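Local coordinates for protein fimbrial subunit type 1 (Actinomyces oris, PDB 3UXF) that serves as the major subunit of a fimbria on the bacterial cell surface, a pilin carrying a cell-wall anchoring signal, at residues A42-T53 against Y172-N180; I209-I220 against R280-Y288. One frame throughout, in Å; residues are numbered along the deposited sequence.

Contact 1: residues A42-T53 against Y172-N180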
loop_
_atom_site.group_PDB
_atom_site.type_symbol
_atom_site.label_atom_id
_atom_site.label_comp_id
_atom_site.label_asym_id
_atom_site.label_seq_id
_atom_site.Cartn_x
_atom_site.Cartn_y
_atom_site.Cartn_z
ATOM N N ALA A 42 -42.921 -9.141 11.362
ATOM C CA ALA A 42 -42.155 -8.449 10.317
ATOM C C ALA A 42 -40.696 -8.496 10.720
ATOM O O ALA A 42 -40.366 -8.418 11.907
ATOM C CB ALA A 42 -42.609 -6.990 10.173
ATOM N N THR A 43 -39.829 -8.632 9.716
ATOM C CA THR A 43 -38.384 -8.662 9.972
ATOM C C THR A 43 -37.665 -7.816 8.954
ATOM O O THR A 43 -38.160 -7.604 7.851
ATOM C CB THR A 43 -37.814 -10.086 9.855
ATOM O OG1 THR A 43 -38.225 -10.677 8.623
ATOM C CG2 THR A 43 -38.239 -10.983 11.056
ATOM N N THR A 44 -36.456 -7.358 9.308
ATOM C CA THR A 44 -35.548 -6.794 8.305
ATOM C C THR A 44 -34.130 -7.223 8.645
ATOM O O THR A 44 -33.839 -7.552 9.800
ATOM C CB THR A 44 -35.591 -5.234 8.216
ATOM O OG1 THR A 44 -35.225 -4.680 9.474
ATOM C CG2 THR A 44 -37.015 -4.717 7.844
ATOM N N LEU A 45 -33.263 -7.232 7.627
ATOM C CA LEU A 45 -31.848 -7.542 7.826
ATOM C C LEU A 45 -31.067 -6.456 7.104
ATOM O O LEU A 45 -31.241 -6.314 5.913
ATOM C CB LEU A 45 -31.510 -8.902 7.226
ATOM C CG LEU A 45 -30.003 -9.190 7.217
ATOM C CD1 LEU A 45 -29.417 -9.172 8.627
ATOM C CD2 LEU A 45 -29.734 -10.533 6.496
ATOM N N THR A 46 -30.211 -5.723 7.807
ATOM C CA THR A 46 -29.464 -4.620 7.192
ATOM C C THR A 46 -27.989 -4.953 7.319
ATOM O O THR A 46 -27.469 -5.073 8.426
ATOM C CB THR A 46 -29.761 -3.308 7.904
ATOM O OG1 THR A 46 -31.162 -3.028 7.773
ATOM C CG2 THR A 46 -28.998 -2.141 7.230
ATOM N N VAL A 47 -27.329 -5.162 6.184
ATOM C CA VAL A 47 -25.894 -5.492 6.173
ATOM C C VAL A 47 -25.118 -4.207 5.858
ATOM O O VAL A 47 -25.434 -3.543 4.882
ATOM C CB VAL A 47 -25.637 -6.562 5.086
ATOM C CG1 VAL A 47 -24.147 -7.036 5.070
ATOM C CG2 VAL A 47 -26.559 -7.772 5.315
ATOM N N HIS A 48 -24.162 -3.855 6.720
ATOM C CA HIS A 48 -23.386 -2.619 6.565
ATOM C C HIS A 48 -22.030 -2.982 5.941
ATOM O O HIS A 48 -21.229 -3.666 6.577
ATOM C CB HIS A 48 -23.161 -1.995 7.932
ATOM C CG HIS A 48 -24.413 -1.475 8.574
ATOM N ND1 HIS A 48 -24.670 -0.129 8.732
ATOM C CD2 HIS A 48 -25.489 -2.125 9.090
ATOM C CE1 HIS A 48 -25.847 0.031 9.310
ATOM N NE2 HIS A 48 -26.362 -1.164 9.537
ATOM N N LYS A 49 -21.801 -2.552 4.695
ATOM C CA LYS A 49 -20.556 -2.864 3.997
ATOM C C LYS A 49 -19.608 -1.667 4.118
ATOM O O LYS A 49 -19.938 -0.553 3.705
ATOM C CB LYS A 49 -20.841 -3.191 2.530
ATOM C CG LYS A 49 -19.554 -3.458 1.700
ATOM C CD LYS A 49 -18.895 -4.778 2.102
ATOM C CE LYS A 49 -17.547 -4.951 1.323
ATOM N NZ LYS A 49 -16.960 -6.261 1.645
ATOM N N CYS A 50 -18.449 -1.927 4.718
ATOM C CA CYS A 50 -17.473 -0.890 5.061
ATOM C C CYS A 50 -16.110 -1.284 4.518
ATOM O O CYS A 50 -15.790 -2.458 4.429
ATOM C CB CYS A 50 -17.381 -0.767 6.589
ATOM S SG CYS A 50 -18.978 -0.454 7.411
ATOM N N GLU A 51 -15.285 -0.297 4.177
ATOM C CA GLU A 51 -13.964 -0.587 3.615
ATOM C C GLU A 51 -13.065 -1.319 4.603
ATOM O O GLU A 51 -12.337 -2.233 4.214
ATOM C CB GLU A 51 -13.261 0.713 3.198
ATOM C CG GLU A 51 -13.861 1.383 2.015
ATOM C CD GLU A 51 -12.930 2.463 1.424
ATOM O OE1 GLU A 51 -11.786 2.595 1.910
ATOM O OE2 GLU A 51 -13.342 3.174 0.484
ATOM N N GLN A 52 -13.117 -0.885 5.863
ATOM C CA GLN A 52 -12.306 -1.433 6.952
ATOM C C GLN A 52 -13.152 -2.087 8.026
ATOM O O GLN A 52 -14.208 -1.570 8.403
ATOM C CB GLN A 52 -11.493 -0.315 7.625
ATOM C CG GLN A 52 -10.391 0.233 6.755
ATOM C CD GLN A 52 -9.446 -0.851 6.291
ATOM O OE1 GLN A 52 -9.034 -0.868 5.127
ATOM N NE2 GLN A 52 -9.094 -1.769 7.196
ATOM N N THR A 53 -12.664 -3.209 8.542
ATOM C CA THR A 53 -13.346 -3.895 9.617
ATOM C C THR A 53 -12.311 -4.370 10.642
ATOM O O THR A 53 -12.529 -4.264 11.852
ATOM C CB THR A 53 -14.164 -5.078 9.071
ATOM O OG1 THR A 53 -13.277 -6.091 8.596
ATOM C CG2 THR A 53 -15.070 -4.631 7.930
ATOM N N TYR A 172 -36.145 -8.036 15.843
ATOM C CA TYR A 172 -36.541 -8.520 14.525
ATOM C C TYR A 172 -35.968 -7.686 13.381
ATOM O O TYR A 172 -36.154 -8.015 12.217
ATOM C CB TYR A 172 -38.066 -8.578 14.410
ATOM C CG TYR A 172 -38.724 -9.590 15.321
ATOM C CD1 TYR A 172 -39.047 -10.857 14.864
ATOM C CD2 TYR A 172 -39.029 -9.274 16.636
ATOM C CE1 TYR A 172 -39.649 -11.782 15.689
ATOM C CE2 TYR A 172 -39.634 -10.197 17.469
ATOM C CZ TYR A 172 -39.941 -11.447 16.988
ATOM O OH TYR A 172 -40.541 -12.370 17.808
ATOM N N ASN A 173 -35.282 -6.602 13.720
ATOM C CA ASN A 173 -34.665 -5.740 12.720
ATOM C C ASN A 173 -33.171 -5.750 12.965
ATOM O O ASN A 173 -32.642 -4.911 13.686
ATOM C CB ASN A 173 -35.232 -4.328 12.821
ATOM C CG ASN A 173 -36.728 -4.290 12.591
ATOM O OD1 ASN A 173 -37.502 -4.058 13.514
ATOM N ND2 ASN A 173 -37.140 -4.533 11.358
ATOM N N VAL A 174 -32.513 -6.759 12.412
ATOM C CA VAL A 174 -31.116 -7.014 12.694
ATOM C C VAL A 174 -30.158 -6.256 11.787
ATOM O O VAL A 174 -30.362 -6.166 10.581
ATOM C CB VAL A 174 -30.817 -8.524 12.625
ATOM C CG1 VAL A 174 -29.348 -8.793 12.875
ATOM C CG2 VAL A 174 -31.681 -9.271 13.627
ATOM N N HIS A 175 -29.111 -5.713 12.396
ATOM C CA HIS A 175 -28.069 -5.006 11.674
ATOM C C HIS A 175 -26.775 -5.774 11.856
ATOM O O HIS A 175 -26.415 -6.132 12.971
ATOM C CB HIS A 175 -27.906 -3.588 12.213
ATOM C CG HIS A 175 -29.030 -2.675 11.843
ATOM N ND1 HIS A 175 -28.904 -1.694 10.884
ATOM C CD2 HIS A 175 -30.303 -2.599 12.293
ATOM C CE1 HIS A 175 -30.050 -1.052 10.762
ATOM N NE2 HIS A 175 -30.917 -1.582 11.606
ATOM N N VAL A 176 -26.081 -6.036 10.758
ATOM C CA VAL A 176 -24.825 -6.763 10.828
ATOM C C VAL A 176 -23.708 -6.012 10.116
ATOM O O VAL A 176 -23.923 -5.395 9.076
ATOM C CB VAL A 176 -24.958 -8.189 10.253
ATOM C CG1 VAL A 176 -25.812 -9.050 11.166
ATOM C CG2 VAL A 176 -25.547 -8.146 8.857
ATOM N N TYR A 177 -22.516 -6.066 10.699
ATOM C CA TYR A 177 -21.333 -5.432 10.132
ATOM C C TYR A 177 -20.310 -6.521 9.853
ATOM O O TYR A 177 -19.491 -6.847 10.709
ATOM C CB TYR A 177 -20.759 -4.402 11.106
ATOM C CG TYR A 177 -21.715 -3.281 11.448
ATOM C CD1 TYR A 177 -21.584 -2.029 10.865
ATOM C CD2 TYR A 177 -22.750 -3.478 12.348
ATOM C CE1 TYR A 177 -22.455 -1.006 11.172
ATOM C CE2 TYR A 177 -23.625 -2.462 12.661
ATOM C CZ TYR A 177 -23.473 -1.226 12.072
ATOM O OH TYR A 177 -24.346 -0.212 12.380
ATOM N N PRO A 178 -20.376 -7.097 8.659
ATOM C CA PRO A 178 -19.504 -8.217 8.298
ATOM C C PRO A 178 -18.025 -7.855 8.293
ATOM O O PRO A 178 -17.653 -6.703 8.089
ATOM C CB PRO A 178 -19.969 -8.588 6.888
ATOM C CG PRO A 178 -20.640 -7.381 6.370
ATOM C CD PRO A 178 -21.248 -6.694 7.545
ATOM N N LYS A 179 -17.196 -8.864 8.522
ATOM C CA LYS A 179 -15.751 -8.706 8.566
ATOM C C LYS A 179 -15.115 -8.967 7.201
ATOM O O LYS A 179 -15.500 -9.894 6.492
ATOM C CB LYS A 179 -15.184 -9.703 9.594
ATOM C CG LYS A 179 -13.652 -9.687 9.724
ATOM C CD LYS A 179 -13.110 -10.922 10.487
ATOM C CE LYS A 179 -12.737 -10.589 11.934
ATOM N NZ LYS A 179 -11.749 -9.467 12.045
ATOM N N ASN A 180 -14.098 -8.174 6.857
ATOM C CA ASN A 180 -13.310 -8.473 5.671
ATOM C C ASN A 180 -12.569 -9.801 5.724
ATOM O O ASN A 180 -11.981 -10.168 6.749
ATOM C CB ASN A 180 -12.286 -7.371 5.469
ATOM C CG ASN A 180 -12.870 -6.130 4.873
ATOM O OD1 ASN A 180 -13.995 -6.125 4.367
ATOM N ND2 ASN A 180 -12.075 -5.066 4.859
HETATM O O HOH W 1 -32.478 -4.252 9.949
HETATM O O HOH W 2 -18.677 -4.233 8.025
HETATM O O HOH W 3 -14.629 -4.146 2.553
HETATM O O HOH W 4 -16.520 -6.659 4.490
HETATM O O HOH W 5 -17.634 -4.661 5.620
#
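Thr44 OG1 is gripped from two directions: Asn173 ND2 donates to it at 2.7 Å, with the hydroxyl close to the amide plane, and a water bound to OG1 also holds Thr46 OG1 and donates to Val174 O. Beneath lies a regular parallel ladder in which Thr44, Thr46 and His48 bracket Val174 and Val176, the bond from His48 N to Val176 O measuring 2.8 Å. On the face of the sheet carrying Thr44 and Thr46, CB of Thr46 sits over the His175 ring in a CH-pi contact, 3.8 Å from its centroid. His48 NE2 and His175 ND1 meet edge on at 2.9 Å in an almost straight bond whose proton either ring could supply. The His48 side chain leans back beside its own backbone N (chi1 -68°), where its ring forms an offset stack with Tyr177, planes 22° apart. The other face is apolar, with Val47 CG2 against Val176 CG2 at 3.7 Å. Past the strands Asn180 closes the pairing through its side chain, ND2 donating to Glu51 O, while its backbone N donates to Thr53 OG1 at 2.8 Å. Strand 44-48 is flanked across the sheet by strand 125-128, and the Leu45, Val47, Val174 and Val176 side chains pack on strands 78-84 and 155-159 of the facing sheet, in the beta sandwich of the N-terminal pilin domain.

Contact 2: residues I209-I220 against R280-Y288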
loop_
_atom_site.group_PDB
_atom_site.type_symbol
_atom_site.label_atom_id
_atom_site.label_comp_id
_atom_site.label_asym_id
_atom_site.label_seq_id
_atom_site.Cartn_x
_atom_site.Cartn_y
_atom_site.Cartn_z
ATOM N N ILE A 209 -3.427 -13.214 2.724
ATOM C CA ILE A 209 -3.631 -14.475 2.025
ATOM C C ILE A 209 -5.006 -15.010 2.459
ATOM O O ILE A 209 -5.293 -15.037 3.648
ATOM C CB ILE A 209 -2.559 -15.488 2.459
ATOM C CG1 ILE A 209 -1.161 -14.977 2.037
ATOM C CG2 ILE A 209 -2.805 -16.821 1.843
ATOM C CD1 ILE A 209 -0.010 -15.741 2.698
ATOM N N PRO A 210 -5.857 -15.398 1.503
ATOM C CA PRO A 210 -7.166 -15.951 1.916
ATOM C C PRO A 210 -7.021 -17.195 2.784
ATOM O O PRO A 210 -6.138 -17.993 2.541
ATOM C CB PRO A 210 -7.818 -16.346 0.586
ATOM C CG PRO A 210 -7.142 -15.503 -0.432
ATOM C CD PRO A 210 -5.739 -15.270 0.041
ATOM N N LYS A 211 -7.914 -17.362 3.760
ATOM C CA LYS A 211 -7.962 -18.617 4.517
ATOM C C LYS A 211 -8.876 -19.619 3.812
ATOM O O LYS A 211 -10.053 -19.331 3.596
ATOM C CB LYS A 211 -8.456 -18.352 5.924
ATOM C CG LYS A 211 -8.383 -19.595 6.850
ATOM C CD LYS A 211 -8.859 -19.230 8.257
ATOM C CE LYS A 211 -8.698 -20.400 9.256
ATOM N NZ LYS A 211 -9.022 -19.971 10.657
ATOM N N VAL A 212 -8.329 -20.751 3.390
ATOM C CA VAL A 212 -9.121 -21.804 2.750
ATOM C C VAL A 212 -8.975 -23.054 3.619
ATOM O O VAL A 212 -8.099 -23.085 4.476
ATOM C CB VAL A 212 -8.667 -22.122 1.318
ATOM C CG1 VAL A 212 -8.766 -20.864 0.422
ATOM C CG2 VAL A 212 -7.246 -22.691 1.304
ATOM N N ASP A 213 -9.828 -24.066 3.400
ATOM C CA ASP A 213 -9.851 -25.266 4.246
ATOM C C ASP A 213 -8.783 -26.231 3.798
ATOM O O ASP A 213 -9.036 -27.231 3.098
ATOM C CB ASP A 213 -11.241 -25.930 4.211
ATOM C CG ASP A 213 -11.253 -27.298 4.893
ATOM O OD1 ASP A 213 -10.438 -27.530 5.823
ATOM O OD2 ASP A 213 -12.088 -28.143 4.487
ATOM N N TYR A 214 -7.548 -25.905 4.168
ATOM C CA TYR A 214 -6.429 -26.664 3.685
ATOM C C TYR A 214 -6.528 -28.175 4.001
ATOM O O TYR A 214 -6.327 -29.007 3.123
ATOM C CB TYR A 214 -5.118 -26.035 4.201
ATOM C CG TYR A 214 -3.948 -26.745 3.618
ATOM C CD1 TYR A 214 -3.457 -26.402 2.361
ATOM C CD2 TYR A 214 -3.340 -27.804 4.294
ATOM C CE1 TYR A 214 -2.414 -27.074 1.806
ATOM C CE2 TYR A 214 -2.306 -28.497 3.733
ATOM C CZ TYR A 214 -1.826 -28.127 2.498
ATOM O OH TYR A 214 -0.804 -28.790 1.911
ATOM N N PRO A 215 -6.859 -28.524 5.251
ATOM C CA PRO A 215 -6.855 -29.967 5.512
ATOM C C PRO A 215 -7.952 -30.703 4.744
ATOM O O PRO A 215 -7.787 -31.885 4.419
ATOM C CB PRO A 215 -7.039 -30.065 7.034
ATOM C CG PRO A 215 -7.347 -28.728 7.530
ATOM C CD PRO A 215 -6.979 -27.719 6.473
ATOM N N GLY A 216 -9.023 -29.985 4.411
ATOM C CA GLY A 216 -10.106 -30.527 3.598
ATOM C C GLY A 216 -9.808 -30.689 2.114
ATOM O O GLY A 216 -10.574 -31.302 1.359
ATOM N N GLY A 217 -8.690 -30.126 1.674
ATOM C CA GLY A 217 -8.293 -30.280 0.291
ATOM C C GLY A 217 -8.417 -29.002 -0.513
ATOM O O GLY A 217 -8.017 -28.999 -1.680
ATOM N N ALA A 218 -8.930 -27.949 0.122
ATOM C CA ALA A 218 -9.132 -26.646 -0.533
ATOM C C ALA A 218 -7.782 -25.983 -0.751
ATOM O O ALA A 218 -6.905 -26.064 0.097
ATOM C CB ALA A 218 -9.983 -25.751 0.317
ATOM N N ARG A 219 -7.650 -25.305 -1.880
ATOM C CA ARG A 219 -6.390 -24.677 -2.257
ATOM C C ARG A 219 -6.707 -23.364 -2.924
ATOM O O ARG A 219 -7.623 -23.283 -3.740
ATOM C CB ARG A 219 -5.638 -25.560 -3.253
ATOM C CG ARG A 219 -5.270 -26.948 -2.746
ATOM C CD ARG A 219 -4.244 -26.835 -1.641
ATOM N NE ARG A 219 -3.714 -28.140 -1.250
ATOM C CZ ARG A 219 -4.192 -28.873 -0.247
ATOM N NH1 ARG A 219 -5.211 -28.438 0.483
ATOM N NH2 ARG A 219 -3.636 -30.051 0.024
ATOM N N ILE A 220 -5.936 -22.334 -2.596
ATOM C CA ILE A 220 -5.984 -21.112 -3.397
ATOM C C ILE A 220 -5.639 -21.469 -4.837
ATOM O O ILE A 220 -4.655 -22.178 -5.097
ATOM C CB ILE A 220 -4.968 -20.104 -2.856
ATOM C CG1 ILE A 220 -5.437 -19.582 -1.502
ATOM C CG2 ILE A 220 -4.794 -18.966 -3.891
ATOM C CD1 ILE A 220 -4.289 -18.988 -0.605
ATOM N N ARG A 280 1.127 -21.712 -4.244
ATOM C CA ARG A 280 -0.195 -21.530 -3.725
ATOM C C ARG A 280 -0.505 -22.492 -2.585
ATOM O O ARG A 280 -1.182 -22.124 -1.612
ATOM C CB ARG A 280 -1.229 -21.697 -4.837
ATOM C CG ARG A 280 -1.170 -20.577 -5.886
ATOM C CD ARG A 280 -2.381 -20.710 -6.878
ATOM N NE ARG A 280 -2.465 -22.003 -7.569
ATOM C CZ ARG A 280 -1.911 -22.262 -8.753
ATOM N NH1 ARG A 280 -1.219 -21.326 -9.388
ATOM N NH2 ARG A 280 -2.046 -23.462 -9.315
ATOM N N ARG A 281 0.033 -23.697 -2.706
ATOM C CA ARG A 281 -0.166 -24.699 -1.666
ATOM C C ARG A 281 0.523 -24.230 -0.384
ATOM O O ARG A 281 -0.073 -24.231 0.694
ATOM C CB ARG A 281 0.359 -26.066 -2.107
ATOM C CG ARG A 281 -0.027 -27.162 -1.053
ATOM C CD ARG A 281 0.934 -28.358 -1.065
ATOM N NE ARG A 281 2.300 -27.931 -0.745
ATOM C CZ ARG A 281 2.723 -27.626 0.473
ATOM N NH1 ARG A 281 1.911 -27.712 1.513
ATOM N NH2 ARG A 281 3.989 -27.217 0.647
ATOM N N LYS A 282 1.761 -23.733 -0.507
ATOM C CA LYS A 282 2.431 -23.238 0.675
ATOM C C LYS A 282 1.658 -22.093 1.304
ATOM O O LYS A 282 1.520 -22.028 2.520
ATOM C CB LYS A 282 3.853 -22.766 0.331
ATOM C CG LYS A 282 4.867 -23.836 0.023
ATOM C CD LYS A 282 6.221 -23.149 -0.104
ATOM C CE LYS A 282 7.413 -24.092 -0.214
ATOM N NZ LYS A 282 7.525 -24.894 -1.473
ATOM N N ALA A 283 1.184 -21.141 0.486
ATOM C CA ALA A 283 0.410 -20.058 1.034
ATOM C C ALA A 283 -0.897 -20.508 1.707
ATOM O O ALA A 283 -1.275 -19.960 2.735
ATOM C CB ALA A 283 0.140 -18.988 -0.037
ATOM N N SER A 284 -1.626 -21.421 1.064
ATOM C CA SER A 284 -2.890 -21.898 1.603
ATOM C C SER A 284 -2.661 -22.476 3.007
ATOM O O SER A 284 -3.377 -22.161 3.953
ATOM C CB SER A 284 -3.458 -22.980 0.686
ATOM O OG SER A 284 -3.734 -22.463 -0.609
ATOM N N GLU A 285 -1.633 -23.284 3.109
ATOM C CA GLU A 285 -1.301 -23.963 4.369
ATOM C C GLU A 285 -0.833 -23.007 5.445
ATOM O O GLU A 285 -1.249 -23.076 6.601
ATOM C CB GLU A 285 -0.228 -25.001 4.124
ATOM C CG GLU A 285 0.158 -25.800 5.404
ATOM C CD GLU A 285 1.242 -26.833 5.130
ATOM O OE1 GLU A 285 2.178 -26.569 4.323
ATOM O OE2 GLU A 285 1.127 -27.948 5.693
ATOM N N ALA A 286 0.055 -22.089 5.059
ATOM C CA ALA A 286 0.613 -21.141 6.015
ATOM C C ALA A 286 -0.474 -20.293 6.638
ATOM O O ALA A 286 -0.458 -20.029 7.843
ATOM C CB ALA A 286 1.710 -20.241 5.334
ATOM N N ARG A 287 -1.424 -19.834 5.824
ATOM C CA ARG A 287 -2.467 -18.978 6.328
ATOM C C ARG A 287 -3.430 -19.789 7.216
ATOM O O ARG A 287 -3.884 -19.280 8.233
ATOM C CB ARG A 287 -3.258 -18.371 5.164
ATOM C CG ARG A 287 -4.469 -17.538 5.581
ATOM C CD ARG A 287 -4.153 -16.445 6.589
ATOM N NE ARG A 287 -5.394 -15.805 7.034
ATOM C CZ ARG A 287 -6.141 -16.287 8.025
ATOM N NH1 ARG A 287 -5.736 -17.379 8.670
ATOM N NH2 ARG A 287 -7.278 -15.690 8.390
ATOM N N TYR A 288 -3.756 -20.999 6.788
ATOM C CA TYR A 288 -4.705 -21.827 7.554
ATOM C C TYR A 288 -4.126 -22.071 8.944
ATOM O O TYR A 288 -4.832 -21.908 9.950
ATOM C CB TYR A 288 -4.962 -23.159 6.856
ATOM C CG TYR A 288 -5.920 -24.033 7.630
ATOM C CD1 TYR A 288 -7.275 -23.763 7.617
ATOM C CD2 TYR A 288 -5.456 -25.084 8.405
ATOM C CE1 TYR A 288 -8.176 -24.554 8.354
ATOM C CE2 TYR A 288 -6.356 -25.876 9.145
ATOM C CZ TYR A 288 -7.701 -25.592 9.104
ATOM O OH TYR A 288 -8.603 -26.356 9.831
HETATM O O HOH W 6 -6.813 -13.662 5.393
HETATM O O HOH W 7 -5.504 -20.640 3.613
HETATM O O HOH W 8 -7.243 -17.609 11.327
HETATM O O HOH W 9 -10.838 -26.991 8.845
HETATM O O HOH W 10 -3.738 -24.368 -6.550
#
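Residues 209-220 wrap one side of residues 280-288, the C-terminal part of helix 277-288, as an irregular loop, reversing through a type I turn from Tyr214 to Gly217, with Asp213 OD1 accepting from Gly216 N in an Asx motif. The Tyr214 ring lies along the helix with CB of Glu285 over its centre, 3.8 Å from the centroid, and NH1 of Arg219 on its opposite face. Its hydroxyl accepts from Arg281 NH1 at 2.9 Å. That same nitrogen bridges to Glu285 OE1, while Arg281 NE forms a salt bridge with Glu278, which would steady the charged chains around the phenol. Next along the turn, Pro215 CD rests over one face of the Tyr288 ring, 3.5 Å from the centroid. Ser284 OG is a relay: turned to the side of its own backbone N (chi1 -62°), it donates to Arg280 O one turn back and accepts from Ile220 N at 3.0 Å. At the far end, Arg287 bends at chi2 (53°) and turns a guanidinium face to Lys211 CB; a water joins its NE to Ile209 O. Another water links Pro210 O, Val212 N and Ser284 O. The loop, part of the connection from strand 201-208 to strand 224-229, packs against helix 277-288, and its Ile209 and Pro210 also touch Tyr223.

The two contacts follow one another along the chain, neither nesting nor crossing. From the N terminus, contact 1 opens at strand 44-48 and closes some 120 residues later at strand 170-176, so that the first and last strands of the N-terminal pilin domain become neighbours in one sheet. The chain then passes through strands 185-190 and 201-208 into the loop that opens contact 2. This second closure spans about 60 residues, mostly strands and loops, and fastens helix 277-288 to the loop between two beta strands. Their centres lie 28 Å apart and their nearest atoms about 7 Å, without touching: one pairs the two inner strands of a sheet, the other fastens a helix to a loop.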